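Aar187cp (Eremothecium gossypii, PDB 3ZIL) probably regulates the establishment of sister-chromatid cohesion by acting on cohesin, as the Wpl1 protein whose all-helical Wap1 domain makes up this chain. Local coordinates at residues 234-239 against 285-290; 247-252 against 296-301; 256-261 against 279-284; 330-335 against 368-373. One frame throughout, in Å; residues are numbered along the deposited sequence.

Contact 1: residues 234-239 against 285-290; sequences LTNHTT and LLNIVS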
loop_
_atom_site.group_PDB
_atom_site.type_symbol
_atom_site.label_atom_id
_atom_site.label_comp_id
_atom_site.label_asym_id
_atom_site.label_seq_id
_atom_site.Cartn_x
_atom_site.Cartn_y
_atom_site.Cartn_z
ATOM N N LEU A 234 3.873 4.443 -8.317
ATOM C CA LEU A 234 3.538 4.004 -9.688
ATOM C C LEU A 234 3.996 5.071 -10.708
ATOM O O LEU A 234 4.503 4.744 -11.763
ATOM C CB LEU A 234 2.054 3.706 -9.830
ATOM C CG LEU A 234 1.400 2.569 -8.986
ATOM C CD1 LEU A 234 -0.123 2.764 -8.764
ATOM C CD2 LEU A 234 1.721 1.290 -9.724
ATOM N N THR A 235 3.817 6.340 -10.359
ATOM C CA THR A 235 4.180 7.407 -11.248
ATOM C C THR A 235 5.686 7.685 -11.374
ATOM O O THR A 235 6.070 8.552 -12.179
ATOM C CB THR A 235 3.376 8.677 -10.997
ATOM O OG1 THR A 235 3.473 9.082 -9.623
ATOM C CG2 THR A 235 1.924 8.480 -11.379
ATOM N N ASN A 236 6.527 6.954 -10.605
ATOM C CA ASN A 236 7.966 7.026 -10.718
ATOM C C ASN A 236 8.356 6.478 -12.091
ATOM O O ASN A 236 9.370 6.850 -12.642
ATOM C CB ASN A 236 8.691 6.193 -9.637
ATOM C CG ASN A 236 8.658 6.831 -8.247
ATOM O OD1 ASN A 236 8.464 8.046 -8.101
ATOM N ND2 ASN A 236 8.937 6.022 -7.215
ATOM N N HIS A 237 7.553 5.572 -12.639
ATOM C CA HIS A 237 7.815 5.011 -13.976
ATOM C C HIS A 237 7.094 5.819 -14.971
ATOM O O HIS A 237 5.847 5.804 -15.027
ATOM C CB HIS A 237 7.326 3.561 -13.990
ATOM C CG HIS A 237 7.917 2.761 -12.879
ATOM N ND1 HIS A 237 9.161 2.278 -12.945
ATOM C CD2 HIS A 237 7.430 2.464 -11.584
ATOM C CE1 HIS A 237 9.468 1.692 -11.777
ATOM N NE2 HIS A 237 8.384 1.802 -10.950
ATOM N N THR A 238 7.857 6.592 -15.741
ATOM C CA THR A 238 7.270 7.599 -16.617
ATOM C C THR A 238 6.461 6.941 -17.702
ATOM O O THR A 238 5.474 7.523 -18.158
ATOM C CB THR A 238 8.318 8.574 -17.224
ATOM O OG1 THR A 238 9.340 7.809 -17.814
ATOM C CG2 THR A 238 8.964 9.396 -16.127
ATOM N N THR A 239 6.811 5.709 -18.087
ATOM C CA THR A 239 5.960 5.038 -19.066
ATOM C C THR A 239 4.505 4.751 -18.564
ATOM O O THR A 239 3.582 4.742 -19.377
ATOM C CB THR A 239 6.609 3.832 -19.789
ATOM O OG1 THR A 239 6.512 2.676 -19.001
ATOM C CG2 THR A 239 8.036 4.050 -20.026
ATOM N N LEU A 285 1.819 15.468 -7.478
ATOM C CA LEU A 285 1.896 16.527 -8.476
ATOM C C LEU A 285 3.258 16.587 -9.225
ATOM O O LEU A 285 3.279 16.638 -10.481
ATOM C CB LEU A 285 1.552 17.883 -7.898
ATOM C CG LEU A 285 0.021 17.970 -7.657
ATOM C CD1 LEU A 285 -0.336 19.116 -6.730
ATOM C CD2 LEU A 285 -0.655 18.093 -9.019
ATOM N N LEU A 286 4.339 16.640 -8.470
ATOM C CA LEU A 286 5.694 16.763 -9.026
ATOM C C LEU A 286 6.018 15.636 -10.019
ATOM O O LEU A 286 6.554 15.894 -11.118
ATOM C CB LEU A 286 6.747 16.838 -7.893
ATOM C CG LEU A 286 8.220 17.048 -8.386
ATOM C CD1 LEU A 286 8.381 18.426 -9.012
ATOM C CD2 LEU A 286 9.223 16.909 -7.217
ATOM N N ASN A 287 5.677 14.405 -9.613
ATOM C CA ASN A 287 5.831 13.244 -10.440
ATOM C C ASN A 287 5.095 13.450 -11.768
ATOM O O ASN A 287 5.618 13.152 -12.826
ATOM C CB ASN A 287 5.375 11.960 -9.721
ATOM C CG ASN A 287 6.577 11.074 -9.325
ATOM O OD1 ASN A 287 7.745 11.538 -9.377
ATOM N ND2 ASN A 287 6.306 9.823 -8.918
ATOM N N ILE A 288 3.919 14.039 -11.718
ATOM C CA ILE A 288 3.107 14.156 -12.965
ATOM C C ILE A 288 3.579 15.396 -13.730
ATOM O O ILE A 288 3.851 15.309 -14.957
ATOM C CB ILE A 288 1.587 14.296 -12.632
ATOM C CG1 ILE A 288 1.051 13.025 -11.930
ATOM C CG2 ILE A 288 0.723 14.582 -13.886
ATOM C CD1 ILE A 288 -0.224 13.261 -11.158
ATOM N N VAL A 289 3.671 16.551 -13.036
ATOM C CA VAL A 289 3.891 17.778 -13.786
ATOM C C VAL A 289 5.296 17.982 -14.355
ATOM O O VAL A 289 5.404 18.736 -15.345
ATOM C CB VAL A 289 3.514 19.052 -13.035
ATOM C CG1 VAL A 289 2.048 18.972 -12.611
ATOM C CG2 VAL A 289 4.502 19.316 -11.897
ATOM N N SER A 290 6.340 17.361 -13.746
ATOM C CA SER A 290 7.708 17.439 -14.276
ATOM C C SER A 290 7.854 16.528 -15.504
ATOM O O SER A 290 8.822 16.605 -16.229
ATOM C CB SER A 290 8.717 17.026 -13.210
ATOM O OG SER A 290 8.585 15.637 -12.941
HETATM O O HOH W 1 7.419 10.819 -12.644
HETATM O O HOH W 2 10.124 10.033 -9.453
#

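Contact 2: residues 247-252 against 296-301; sequences LLPSLV and ASTEEL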
loop_
_atom_site.group_PDB
_atom_site.type_symbol
_atom_site.label_atom_id
_atom_site.label_comp_id
_atom_site.label_asym_id
_atom_site.label_seq_id
_atom_site.Cartn_x
_atom_site.Cartn_y
_atom_site.Cartn_z
ATOM N N LEU A 247 -5.871 10.555 -18.432
ATOM C CA LEU A 247 -6.366 10.711 -17.030
ATOM C C LEU A 247 -5.638 11.782 -16.199
ATOM O O LEU A 247 -6.050 12.110 -15.085
ATOM C CB LEU A 247 -6.216 9.401 -16.287
ATOM C CG LEU A 247 -7.025 8.279 -16.926
ATOM C CD1 LEU A 247 -6.885 7.051 -16.099
ATOM C CD2 LEU A 247 -8.526 8.632 -17.054
ATOM N N LEU A 248 -4.532 12.296 -16.699
ATOM C CA LEU A 248 -3.639 13.127 -15.829
ATOM C C LEU A 248 -4.188 14.521 -15.449
ATOM O O LEU A 248 -4.076 14.929 -14.270
ATOM C CB LEU A 248 -2.225 13.238 -16.394
ATOM C CG LEU A 248 -1.482 11.899 -16.578
ATOM C CD1 LEU A 248 -0.167 12.079 -17.295
ATOM C CD2 LEU A 248 -1.367 11.056 -15.306
ATOM N N PRO A 249 -4.847 15.214 -16.403
ATOM C CA PRO A 249 -5.352 16.533 -16.025
ATOM C C PRO A 249 -6.405 16.386 -14.952
ATOM O O PRO A 249 -6.528 17.247 -14.102
ATOM C CB PRO A 249 -6.018 17.039 -17.317
ATOM C CG PRO A 249 -5.117 16.464 -18.396
ATOM C CD PRO A 249 -4.745 15.068 -17.888
ATOM N N SER A 250 -7.207 15.322 -15.014
ATOM C CA SER A 250 -8.214 15.140 -14.003
ATOM C C SER A 250 -7.580 14.901 -12.612
ATOM O O SER A 250 -7.995 15.444 -11.546
ATOM C CB SER A 250 -9.084 13.920 -14.360
ATOM O OG SER A 250 -10.157 14.028 -13.486
ATOM N N LEU A 251 -6.617 14.020 -12.562
ATOM C CA LEU A 251 -5.940 13.826 -11.283
ATOM C C LEU A 251 -5.300 15.180 -10.785
ATOM O O LEU A 251 -5.440 15.608 -9.620
ATOM C CB LEU A 251 -4.922 12.725 -11.451
ATOM C CG LEU A 251 -4.020 12.340 -10.271
ATOM C CD1 LEU A 251 -4.912 11.995 -9.042
ATOM C CD2 LEU A 251 -3.089 11.183 -10.674
ATOM N N VAL A 252 -4.548 15.828 -11.634
ATOM C CA VAL A 252 -4.005 17.130 -11.321
ATOM C C VAL A 252 -5.078 18.097 -10.756
ATOM O O VAL A 252 -4.789 18.747 -9.716
ATOM C CB VAL A 252 -3.276 17.687 -12.581
ATOM C CG1 VAL A 252 -2.920 19.174 -12.424
ATOM C CG2 VAL A 252 -1.993 16.868 -12.798
ATOM N N ALA A 296 0.920 19.599 -16.638
ATOM C CA ALA A 296 1.464 20.792 -15.907
ATOM C C ALA A 296 0.661 22.100 -16.189
ATOM O O ALA A 296 0.544 23.003 -15.329
ATOM C CB ALA A 296 2.964 20.955 -16.183
ATOM N N SER A 297 0.030 22.178 -17.355
ATOM C CA SER A 297 -0.718 23.373 -17.716
ATOM C C SER A 297 -2.188 23.299 -17.422
ATOM O O SER A 297 -2.937 24.231 -17.762
ATOM C CB SER A 297 -0.492 23.729 -19.203
ATOM O OG SER A 297 -0.749 22.616 -20.021
ATOM N N THR A 298 -2.633 22.196 -16.796
ATOM C CA THR A 298 -4.021 22.095 -16.339
ATOM C C THR A 298 -4.376 23.399 -15.622
ATOM O O THR A 298 -3.638 23.834 -14.750
ATOM C CB THR A 298 -4.200 20.845 -15.418
ATOM O OG1 THR A 298 -3.761 19.694 -16.137
ATOM C CG2 THR A 298 -5.596 20.648 -15.000
ATOM N N GLU A 299 -5.492 24.030 -16.011
ATOM C CA GLU A 299 -5.891 25.339 -15.439
ATOM C C GLU A 299 -5.945 25.457 -13.904
ATOM O O GLU A 299 -5.478 26.458 -13.383
ATOM C CB GLU A 299 -7.200 25.855 -16.069
ATOM C CG GLU A 299 -8.347 26.017 -15.082
ATOM C CD GLU A 299 -9.641 26.462 -15.733
ATOM O OE1 GLU A 299 -9.603 27.095 -16.817
ATOM O OE2 GLU A 299 -10.706 26.173 -15.147
ATOM N N GLU A 300 -6.489 24.489 -13.165
ATOM C CA GLU A 300 -6.543 24.662 -11.673
ATOM C C GLU A 300 -5.165 24.687 -11.017
ATOM O O GLU A 300 -5.045 25.182 -9.911
ATOM C CB GLU A 300 -7.408 23.597 -10.904
ATOM C CG GLU A 300 -8.913 23.820 -10.938
ATOM C CD GLU A 300 -9.555 23.078 -12.107
ATOM O OE1 GLU A 300 -8.945 22.967 -13.212
ATOM O OE2 GLU A 300 -10.675 22.560 -11.905
ATOM N N LEU A 301 -4.149 24.110 -11.662
ATOM C CA LEU A 301 -2.837 24.097 -11.049
ATOM C C LEU A 301 -2.269 25.527 -11.134
ATOM O O LEU A 301 -1.496 25.962 -10.260
ATOM C CB LEU A 301 -1.918 23.032 -11.695
ATOM C CG LEU A 301 -0.555 22.765 -11.066
ATOM C CD1 LEU A 301 -0.651 22.399 -9.601
ATOM C CD2 LEU A 301 0.157 21.678 -11.870
#

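Contact 3: residues 256-261 against 279-284; sequences AMSVQL and ILQLGL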
loop_
_atom_site.group_PDB
_atom_site.type_symbol
_atom_site.label_atom_id
_atom_site.label_comp_id
_atom_site.label_asym_id
_atom_site.label_seq_id
_atom_site.Cartn_x
_atom_site.Cartn_y
_atom_site.Cartn_z
ATOM N N ALA A 256 -4.731 19.597 -7.195
ATOM C CA ALA A 256 -4.505 21.052 -7.026
ATOM C C ALA A 256 -5.649 21.704 -6.133
ATOM O O ALA A 256 -5.420 22.678 -5.411
ATOM C CB ALA A 256 -4.314 21.745 -8.362
ATOM N N MET A 257 -6.823 21.095 -6.071
ATOM C CA MET A 257 -7.880 21.733 -5.321
ATOM C C MET A 257 -7.713 21.397 -3.861
ATOM O O MET A 257 -7.757 22.274 -3.001
ATOM C CB MET A 257 -9.253 21.319 -5.826
ATOM C CG MET A 257 -9.678 22.213 -6.996
ATOM S SD MET A 257 -10.824 21.297 -8.017
ATOM C CE MET A 257 -11.726 22.630 -8.828
ATOM N N SER A 258 -7.467 20.123 -3.613
ATOM C CA SER A 258 -6.989 19.715 -2.319
ATOM C C SER A 258 -5.810 20.557 -1.715
ATOM O O SER A 258 -5.864 21.056 -0.548
ATOM C CB SER A 258 -6.666 18.258 -2.340
ATOM O OG SER A 258 -6.203 17.988 -1.061
ATOM N N VAL A 259 -4.769 20.782 -2.489
ATOM C CA VAL A 259 -3.690 21.631 -1.970
ATOM C C VAL A 259 -4.231 23.033 -1.667
ATOM O O VAL A 259 -3.966 23.595 -0.581
ATOM C CB VAL A 259 -2.501 21.644 -2.937
ATOM C CG1 VAL A 259 -1.496 22.760 -2.598
ATOM C CG2 VAL A 259 -1.847 20.262 -2.960
ATOM N N GLN A 260 -5.031 23.575 -2.598
ATOM C CA GLN A 260 -5.654 24.896 -2.418
ATOM C C GLN A 260 -6.558 24.947 -1.188
ATOM O O GLN A 260 -6.619 25.976 -0.547
ATOM C CB GLN A 260 -6.447 25.380 -3.627
ATOM C CG GLN A 260 -5.646 26.058 -4.728
ATOM C CD GLN A 260 -6.440 26.094 -6.029
ATOM O OE1 GLN A 260 -6.308 25.196 -6.889
ATOM N NE2 GLN A 260 -7.317 27.103 -6.164
ATOM N N LEU A 261 -7.237 23.843 -0.874
ATOM C CA LEU A 261 -8.105 23.769 0.262
ATOM C C LEU A 261 -7.267 23.983 1.531
ATOM O O LEU A 261 -7.765 24.517 2.480
ATOM C CB LEU A 261 -8.801 22.385 0.318
ATOM C CG LEU A 261 -9.926 22.222 1.334
ATOM C CD1 LEU A 261 -10.812 23.439 1.249
ATOM C CD2 LEU A 261 -10.807 20.981 1.121
ATOM N N ILE A 279 2.667 17.279 1.649
ATOM C CA ILE A 279 3.937 16.853 1.022
ATOM C C ILE A 279 3.664 15.709 0.032
ATOM O O ILE A 279 4.196 15.662 -1.083
ATOM C CB ILE A 279 4.973 16.403 2.084
ATOM C CG1 ILE A 279 5.550 17.645 2.874
ATOM C CG2 ILE A 279 6.100 15.585 1.403
ATOM C CD1 ILE A 279 6.349 17.269 4.145
ATOM N N LEU A 280 2.858 14.724 0.439
ATOM C CA LEU A 280 2.601 13.608 -0.469
ATOM C C LEU A 280 1.757 14.040 -1.750
ATOM O O LEU A 280 2.078 13.613 -2.893
ATOM C CB LEU A 280 1.881 12.435 0.296
ATOM C CG LEU A 280 2.708 11.742 1.358
ATOM C CD1 LEU A 280 1.783 10.871 2.221
ATOM C CD2 LEU A 280 3.772 10.865 0.679
ATOM N N GLN A 281 0.701 14.871 -1.576
ATOM C CA GLN A 281 0.032 15.394 -2.754
ATOM C C GLN A 281 0.954 16.216 -3.676
ATOM O O GLN A 281 0.873 16.095 -4.899
ATOM C CB GLN A 281 -1.178 16.262 -2.360
ATOM C CG GLN A 281 -2.171 15.518 -1.466
ATOM C CD GLN A 281 -3.458 16.324 -1.113
ATOM O OE1 GLN A 281 -3.458 17.540 -1.045
ATOM N NE2 GLN A 281 -4.548 15.609 -0.920
ATOM N N LEU A 282 1.842 17.045 -3.096
ATOM C CA LEU A 282 2.794 17.798 -3.944
ATOM C C LEU A 282 3.821 16.848 -4.610
ATOM O O LEU A 282 4.150 17.019 -5.747
ATOM C CB LEU A 282 3.527 18.880 -3.126
ATOM C CG LEU A 282 2.612 20.062 -2.765
ATOM C CD1 LEU A 282 3.069 20.845 -1.521
ATOM C CD2 LEU A 282 2.406 21.036 -3.950
ATOM N N GLY A 283 4.304 15.862 -3.876
ATOM C CA GLY A 283 5.207 14.862 -4.432
ATOM C C GLY A 283 4.477 14.192 -5.588
ATOM O O GLY A 283 5.072 13.958 -6.648
ATOM N N LEU A 284 3.178 13.922 -5.432
ATOM C CA LEU A 284 2.479 13.260 -6.561
ATOM C C LEU A 284 2.306 14.239 -7.756
ATOM O O LEU A 284 2.591 13.879 -8.897
ATOM C CB LEU A 284 1.173 12.604 -6.111
ATOM C CG LEU A 284 0.320 12.055 -7.237
ATOM C CD1 LEU A 284 1.091 10.961 -7.976
ATOM C CD2 LEU A 284 -0.990 11.522 -6.699
#

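Contact 4: residues 330-335 against 368-373; sequences YAYSAG and HTRITR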
loop_
_atom_site.group_PDB
_atom_site.type_symbol
_atom_site.label_atom_id
_atom_site.label_comp_id
_atom_site.label_asym_id
_atom_site.label_seq_id
_atom_site.Cartn_x
_atom_site.Cartn_y
_atom_site.Cartn_z
ATOM N N TYR A 330 4.804 24.706 -8.500
ATOM C CA TYR A 330 4.376 25.959 -9.141
ATOM C C TYR A 330 5.243 26.395 -10.375
ATOM O O TYR A 330 4.714 26.741 -11.415
ATOM C CB TYR A 330 4.300 27.098 -8.118
ATOM C CG TYR A 330 3.868 28.369 -8.815
ATOM C CD1 TYR A 330 2.606 28.466 -9.432
ATOM C CD2 TYR A 330 4.733 29.453 -8.911
ATOM C CE1 TYR A 330 2.241 29.615 -10.113
ATOM C CE2 TYR A 330 4.366 30.604 -9.579
ATOM C CZ TYR A 330 3.127 30.668 -10.177
ATOM O OH TYR A 330 2.787 31.824 -10.833
ATOM N N ALA A 331 6.548 26.364 -10.247
ATOM C CA ALA A 331 7.463 26.742 -11.343
ATOM C C ALA A 331 7.157 25.881 -12.573
ATOM O O ALA A 331 7.150 26.397 -13.706
ATOM C CB ALA A 331 8.894 26.544 -10.900
ATOM N N TYR A 332 6.868 24.576 -12.353
ATOM C CA TYR A 332 6.464 23.685 -13.469
ATOM C C TYR A 332 5.136 24.111 -14.078
ATOM O O TYR A 332 4.970 24.166 -15.324
ATOM C CB TYR A 332 6.432 22.181 -13.025
ATOM C CG TYR A 332 7.816 21.508 -13.111
ATOM C CD1 TYR A 332 8.312 21.111 -14.316
ATOM C CD2 TYR A 332 8.608 21.299 -11.983
ATOM C CE1 TYR A 332 9.554 20.555 -14.447
ATOM C CE2 TYR A 332 9.832 20.684 -12.092
ATOM C CZ TYR A 332 10.298 20.297 -13.345
ATOM O OH TYR A 332 11.539 19.718 -13.530
ATOM N N SER A 333 4.193 24.496 -13.221
ATOM C CA SER A 333 2.887 24.911 -13.711
ATOM C C SER A 333 2.990 26.228 -14.549
ATOM O O SER A 333 2.610 26.292 -15.747
ATOM C CB SER A 333 1.929 25.077 -12.557
ATOM O OG SER A 333 0.704 25.494 -13.099
ATOM N N ALA A 334 3.502 27.260 -13.898
ATOM C CA ALA A 334 3.822 28.507 -14.569
ATOM C C ALA A 334 4.496 28.311 -15.931
ATOM O O ALA A 334 4.025 28.869 -16.916
ATOM C CB ALA A 334 4.661 29.390 -13.656
ATOM N N GLY A 335 5.575 27.536 -15.991
ATOM C CA GLY A 335 6.305 27.332 -17.240
ATOM C C GLY A 335 5.443 26.744 -18.330
ATOM O O GLY A 335 5.422 27.258 -19.452
ATOM N N HIS A 368 16.385 17.228 -6.613
ATOM C CA HIS A 368 17.464 18.150 -7.006
ATOM C C HIS A 368 17.449 18.332 -8.519
ATOM O O HIS A 368 17.617 19.430 -9.073
ATOM C CB HIS A 368 18.804 17.587 -6.564
ATOM C CG HIS A 368 20.002 18.432 -6.967
ATOM N ND1 HIS A 368 20.044 19.760 -6.813
ATOM C CD2 HIS A 368 21.222 18.070 -7.479
ATOM C CE1 HIS A 368 21.219 20.229 -7.213
ATOM N NE2 HIS A 368 21.936 19.201 -7.634
ATOM N N THR A 369 17.235 17.214 -9.164
ATOM C CA THR A 369 17.409 17.002 -10.585
ATOM C C THR A 369 16.190 17.727 -11.248
ATOM O O THR A 369 16.304 18.381 -12.292
ATOM C CB THR A 369 17.473 15.456 -10.703
ATOM O OG1 THR A 369 18.765 15.014 -11.119
ATOM C CG2 THR A 369 16.318 14.805 -11.441
ATOM N N ARG A 370 15.038 17.679 -10.583
ATOM C CA ARG A 370 13.863 18.419 -11.065
ATOM C C ARG A 370 13.937 19.920 -10.891
ATOM O O ARG A 370 13.391 20.666 -11.680
ATOM C CB ARG A 370 12.599 17.821 -10.477
ATOM C CG ARG A 370 12.323 16.555 -11.265
ATOM C CD ARG A 370 11.690 15.514 -10.437
ATOM N NE ARG A 370 11.244 14.436 -11.301
ATOM C CZ ARG A 370 10.274 13.605 -10.979
ATOM N NH1 ARG A 370 9.589 13.709 -9.815
ATOM N NH2 ARG A 370 9.949 12.698 -11.833
ATOM N N ILE A 371 14.608 20.337 -9.838
ATOM C CA ILE A 371 14.862 21.726 -9.581
ATOM C C ILE A 371 15.810 22.248 -10.682
ATOM O O ILE A 371 15.516 23.237 -11.320
ATOM C CB ILE A 371 15.481 21.957 -8.182
ATOM C CG1 ILE A 371 14.479 21.632 -7.042
ATOM C CG2 ILE A 371 15.893 23.420 -8.076
ATOM C CD1 ILE A 371 15.167 21.416 -5.701
ATOM N N THR A 372 16.930 21.567 -10.908
ATOM C CA THR A 372 17.898 21.963 -11.927
ATOM C C THR A 372 17.245 22.215 -13.284
ATOM O O THR A 372 17.482 23.238 -13.901
ATOM C CB THR A 372 18.958 20.875 -12.131
ATOM O OG1 THR A 372 19.925 21.001 -11.099
ATOM C CG2 THR A 372 19.633 21.053 -13.531
ATOM N N ARG A 373 16.498 21.211 -13.747
ATOM C CA ARG A 373 15.745 21.256 -14.984
ATOM C C ARG A 373 14.898 22.528 -15.106
ATOM O O ARG A 373 14.959 23.203 -16.148
ATOM C CB ARG A 373 14.896 19.963 -15.129
ATOM C CG ARG A 373 13.882 19.954 -16.257
ATOM C CD ARG A 373 14.557 20.341 -17.569
ATOM N NE ARG A 373 13.982 19.711 -18.749
ATOM C CZ ARG A 373 14.695 19.314 -19.803
ATOM N NH1 ARG A 373 16.016 19.445 -19.812
ATOM N NH2 ARG A 373 14.092 18.757 -20.842
#

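Contact 1: residues 234-239 against 285-290
Asn287 reaches from helix 272-289 to the end of helix 225-235, where its amide meets Thr235 and Asn236. Asn287 ND2 donates to Asn236 OD1 at 2.9 Å with an N-H...O angle of 180°, so the bond is straight and leaves within the plane of the Asn287 amide. At the acceptor the nitrogen stands above the carbonyl plane, and the two amide planes are nearly perpendicular, 84° apart. Although the first bond of the Asn236 side chain points away from the other helix, placing CG beside the backbone N (chi1 -75°) brings the amide back within range.

Thr235 forms the tight side, its OG1 3.0 Å from Asn287 ND2 and its CB 4.0 Å from Asn287 CB. This buried hydroxyl turns back to its own helix, its one proton serving the carbonyl of Leu231, the stronger partner, or of Ile232. This is a helix-helix junction of the all-helical Wap1 domain: the chain turns between helix 225-235 and helix 238-243 while the C-terminal part of helix 272-289 runs past, its Ile288 packing on helix 248-261.

The other side is looser and wetter. One water donates to both Thr235 O, at 2.7 Å, and Asn287 O, at 3.0 Å, bridging the two backbones. A second lies within bonding distance of both side-chain oxygens, 2.9 Å from Asn236 OD1 and 2.8 Å from Asn287 OD1. Arg370 NH1 also binds Asn287 OD1, and its charge would probably polarise the amide and strengthen donation from ND2. On this partly exposed flank, Asn236 ND2 hydrogen-bonds to the backbone of a bound peptide.

Contact 2: residues 247-252 against 296-301
The hydroxyl of Thr298, hydrogen-bonded to the carbonyl of Ala295, lies against Pro249 on the first turn of helix 248-261. The contact belongs to the all-helical Wap1 domain and joins the start of that helix to the bend between helix 293-296 and the short helix 299-302. Thr298 OG1 is 3.5 Å from Pro249 CA and 3.7 Å from Pro249 CB, with the threonine side chain crossing the proline at about a right angle. No hydrogen bond spans the two segments, so shape carries the contact.

Thr298 divides its two branches by its first torsion. With chi1 at -56°, OG1 stands beside the backbone N while CG2 is anti to it, and CG2 approaches Pro249 O at 3.6 Å. One turn further along the helix, Val252 leans toward the same threonine, its CG1 placed anti to the backbone N (chi1 168°) and 3.7 Å from Thr298 CB. The other branch of Val252 faces Ile288 of helix 272-289, so the valine fills the space between two neighbours. Leu301, which also packs on Val289, completes the apolar side: its CD2 lies 4.0 Å from Val252 CG1.

Contact 3: residues 256-261 against 279-284
Ser258 and Gln281 face one another across the gap between two helices, and Ser258 OG donates to Gln281 OE1 at 2.8 Å. The hydroxyl lies in the carbonyl plane but well to one side of the C=O, at an angle of 99°, and is also 2.9 Å from Gln281 NE2. It therefore sits at the end of the amide, alongside both of its polar atoms. Gln281 reaches there as an extended chain beyond CG (chi2 -176°).

Val259 lies next to this pair, and its side chain and that of Gln281 run alongside each other, pointing opposite ways. The CG2 branch of Val259 does the touching, 3.7 Å from Gln281 OE1 and 4.1 Å from Gln281 CB. The two segments belong to an antiparallel helix pair, helix 248-261 and helix 272-289, whose local axes pass 10.1 Å apart at 147°. Further along, Val259 CG2 also meets Leu282 CD2 at 4.4 Å, and Phe304 packs on both residues.

Gln281 NE2 binds the carbonyl of Leu222, so one amide serves two neighbours. Shortening Gln281 to an alanine is likely to leave the Ser258 hydroxyl without this acceptor and the Leu222 carbonyl without this donor, and to open a gap beside Val259.

Contact 4: residues 330-335 against 368-373
The ring of Tyr332 meets the backbone of Arg370 at a slant, with Arg370 O 3.5 Å from Tyr332 CZ, while Leu286, Val289 and Ser290 pack about the same tyrosine from helix 272-289 and the loop after it.

The tyrosine's far end makes the main bond. Tyr332 OH donates to Arg370 O at 2.8 Å, in the carbonyl plane and on a lone pair, with a C=O...O angle of 121°. Around the hydroxyl stand methylenes: Arg370 CB at 3.7 Å from Tyr332 OH, and Arg373 CG at 3.6 Å from it. Arg373 places CG anti to its backbone N (chi1 170°), which lays that methylene beside the hydroxyl. The contact joins helix 321-336 to helix 365-375, near the C-terminus of this all-helical domain. A phenylalanine in place of Tyr332 would probably leave the Arg370 carbonyl without this donor and cost the two helices their hydrogen bond here.

The Arg370 chain bends at chi2 and leads its guanidinium elsewhere, toward Asn287 and into a salt bridge with Glu291. Because the tyrosine binds a main-chain oxygen, this link between the helices does not use the arginine's charge, which is probably balanced by Glu291.

Helix 272-289 runs through contacts 1 and 3, whose centres are 14 Å apart, and its residues also touch contacts 2 and 4. Contact 1 joins contact 4 through a probable hydrogen bond from Arg370 NH1 to Asn287 OD1 at 2.9 Å, with centres 13 Å apart. It joins contact 2 by packing, Val289 CG1 to Leu301 CD2 at 3.4 Å. Contacts 2 and 3 share helix 248-261 and meet where Leu301 and Ala256 pack. Contacts 3 and 4 do not touch, their nearest atoms being about 6 Å apart. The bound peptide runs past contacts 1 and 3, placing acidic side-chain atoms against Ile279 and Leu280.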